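Local coordinates for spectinomycin phosphotransferase (Legionella pneumophila, PDB 3I1A), which probably inactivates the antibiotic spectinomycin by transferring a phosphate group to it from a nucleotide, in the manner of a kinase-like aminoglycoside phosphotransferase, at residues A[139-144]-A[232-237]. Sequence-based numbering, arbitrary orientation.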
loop_
_atom_site.group_PDB
_atom_site.type_symbol
_atom_site.label_atom_id
_atom_site.label_comp_id
_atom_site.label_asym_id
_atom_site.label_seq_id
_atom_site.Cartn_x
_atom_site.Cartn_y
_atom_site.Cartn_z
ATOM N N GLN A 139 10.693 -7.931 15.596
ATOM C CA GLN A 139 11.530 -8.935 14.931
ATOM C C GLN A 139 10.872 -9.476 13.673
ATOM O O GLN A 139 11.551 -10.017 12.799
ATOM C CB GLN A 139 11.850 -10.076 15.909
ATOM C CG GLN A 139 12.764 -9.640 17.070
ATOM C CD GLN A 139 12.887 -10.679 18.184
ATOM O OE1 GLN A 139 13.837 -10.647 18.971
ATOM N NE2 GLN A 139 11.919 -11.591 18.267
ATOM N N GLN A 140 9.553 -9.308 13.575
ATOM C CA GLN A 140 8.779 -9.763 12.420
ATOM C C GLN A 140 8.595 -8.683 11.356
ATOM O O GLN A 140 8.196 -8.982 10.226
ATOM C CB GLN A 140 7.391 -10.236 12.873
ATOM C CG GLN A 140 7.413 -11.234 13.996
ATOM C CD GLN A 140 8.089 -12.534 13.617
ATOM O OE1 GLN A 140 9.271 -12.561 13.247
ATOM N NE2 GLN A 140 7.342 -13.632 13.716
ATOM N N LEU A 141 8.870 -7.428 11.707
ATOM C CA LEU A 141 8.713 -6.322 10.762
ATOM C C LEU A 141 9.961 -6.058 9.937
ATOM O O LEU A 141 11.081 -6.129 10.449
ATOM C CB LEU A 141 8.347 -5.031 11.531
ATOM C CG LEU A 141 6.915 -5.018 12.058
ATOM C CD1 LEU A 141 6.767 -3.932 13.139
ATOM C CD2 LEU A 141 5.965 -4.790 10.874
ATOM N N ARG A 142 9.767 -5.764 8.658
ATOM C CA ARG A 142 10.883 -5.424 7.812
ATOM C C ARG A 142 11.342 -4.034 8.264
ATOM O O ARG A 142 10.530 -3.206 8.723
ATOM C CB ARG A 142 10.454 -5.416 6.348
ATOM C CG ARG A 142 9.347 -4.457 6.016
ATOM C CD ARG A 142 8.664 -4.901 4.749
ATOM N NE ARG A 142 7.660 -3.927 4.339
ATOM C CZ ARG A 142 7.920 -2.884 3.565
ATOM N NH1 ARG A 142 9.155 -2.686 3.116
ATOM N NH2 ARG A 142 6.946 -2.051 3.222
ATOM N N LYS A 143 12.647 -3.805 8.170
ATOM C CA LYS A 143 13.238 -2.539 8.571
ATOM C C LYS A 143 13.698 -1.736 7.360
ATOM O O LYS A 143 14.152 -2.303 6.364
ATOM C CB LYS A 143 14.450 -2.801 9.481
ATOM C CG LYS A 143 14.232 -2.625 10.993
ATOM C CD LYS A 143 13.291 -3.634 11.599
ATOM C CE LYS A 143 13.894 -5.029 11.633
ATOM N NZ LYS A 143 12.969 -5.945 12.341
ATOM N N GLU A 144 13.575 -0.413 7.439
ATOM C CA GLU A 144 14.066 0.425 6.349
ATOM C C GLU A 144 15.589 0.277 6.347
ATOM O O GLU A 144 16.239 0.479 7.383
ATOM C CB GLU A 144 13.730 1.898 6.594
ATOM C CG GLU A 144 14.260 2.869 5.542
ATOM C CD GLU A 144 13.748 2.517 4.156
ATOM O OE1 GLU A 144 12.535 2.720 3.944
ATOM O OE2 GLU A 144 14.543 2.021 3.314
ATOM N N ASP A 232 -0.883 -5.279 4.482
ATOM C CA ASP A 232 -0.102 -6.470 4.110
ATOM C C ASP A 232 1.403 -6.342 4.293
ATOM O O ASP A 232 2.073 -7.317 4.581
ATOM C CB ASP A 232 -0.382 -6.879 2.657
ATOM C CG ASP A 232 -1.737 -7.530 2.488
ATOM O OD1 ASP A 232 -2.279 -8.015 3.505
ATOM O OD2 ASP A 232 -2.255 -7.568 1.345
ATOM N N GLU A 233 1.939 -5.143 4.133
ATOM C CA GLU A 233 3.377 -4.983 4.276
ATOM C C GLU A 233 3.812 -3.771 5.099
ATOM O O GLU A 233 4.475 -2.882 4.572
ATOM C CB GLU A 233 4.008 -4.910 2.882
ATOM C CG GLU A 233 3.726 -6.118 2.016
ATOM C CD GLU A 233 4.850 -7.131 2.059
ATOM O OE1 GLU A 233 5.166 -7.623 3.170
ATOM O OE2 GLU A 233 5.421 -7.431 0.985
ATOM N N PRO A 234 3.424 -3.710 6.382
ATOM C CA PRO A 234 3.821 -2.574 7.226
ATOM C C PRO A 234 5.329 -2.698 7.461
ATOM O O PRO A 234 5.936 -3.671 7.025
ATOM C CB PRO A 234 3.003 -2.782 8.501
ATOM C CG PRO A 234 2.888 -4.289 8.596
ATOM C CD PRO A 234 2.628 -4.687 7.144
ATOM N N MET A 235 5.926 -1.749 8.175
ATOM C CA MET A 235 7.378 -1.789 8.406
ATOM C C MET A 235 7.798 -0.825 9.518
ATOM O O MET A 235 6.973 -0.059 10.019
ATOM C CB MET A 235 8.120 -1.384 7.126
ATOM C CG MET A 235 8.035 0.113 6.797
ATOM S SD MET A 235 8.818 0.619 5.235
ATOM C CE MET A 235 10.523 0.093 5.510
ATOM N N LEU A 236 9.065 -0.902 9.923
ATOM C CA LEU A 236 9.595 0.032 10.906
ATOM C C LEU A 236 10.484 0.944 10.083
ATOM O O LEU A 236 11.377 0.482 9.377
ATOM C CB LEU A 236 10.419 -0.681 11.990
ATOM C CG LEU A 236 9.575 -1.521 12.936
ATOM C CD1 LEU A 236 10.429 -2.359 13.850
ATOM C CD2 LEU A 236 8.716 -0.581 13.747
ATOM N N ALA A 237 10.224 2.251 10.148
ATOM C CA ALA A 237 11.002 3.177 9.361
ATOM C C ALA A 237 10.718 4.569 9.924
ATOM O O ALA A 237 9.886 4.717 10.821
ATOM C CB ALA A 237 10.516 3.086 7.901
HETATM O O HOH W 1 7.063 -6.300 7.685
#
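Lys143 and Leu236 are paired across a short parallel bridge that joins edge strand 142-143 to central strand 235-237 of a mixed three-strand sheet in this aminoglycoside phosphotransferase, whose family belongs to the protein-kinase clan. Two backbone bonds define it: Leu236 N to Arg142 O (3.0 Å) and Glu144 N to Leu236 O (3.1 Å). Strand 235-237 also pairs with strand 207-209 through Met235–Cys209 and Ala237–Val207. On the face of the bridged pair, Lys143 CD lies beside Leu236 CD1, and the bent lysine chain brings NZ 2.7 Å from Leu141 O. Leu141 crosses Leu236 at about a right angle, its CD1 3.7 Å from Leu236 CG; Leu141 CD2 turns to the Pro234 ring. Arg142, extended from CG to NE, reaches back to the carbonyls of Glu233 and Pro234. Its NH2 meets Glu233 O at 2.9 Å, the oxygen only 3° out of the guanidinium plane and also bonded by Ser211 OG; NE adds only weak bonds to both carbonyls. Met235 CB sits 3.8 Å above one guanidinium face, displaced toward its rim. Asp230, shortly before, binds magnesium in this enzyme, though none is present here. A water accepts from Arg142 N and donates to Pro234 O. Met235, bent at chi3 (-59°), brings CE to 3.6 Å from Glu144 N.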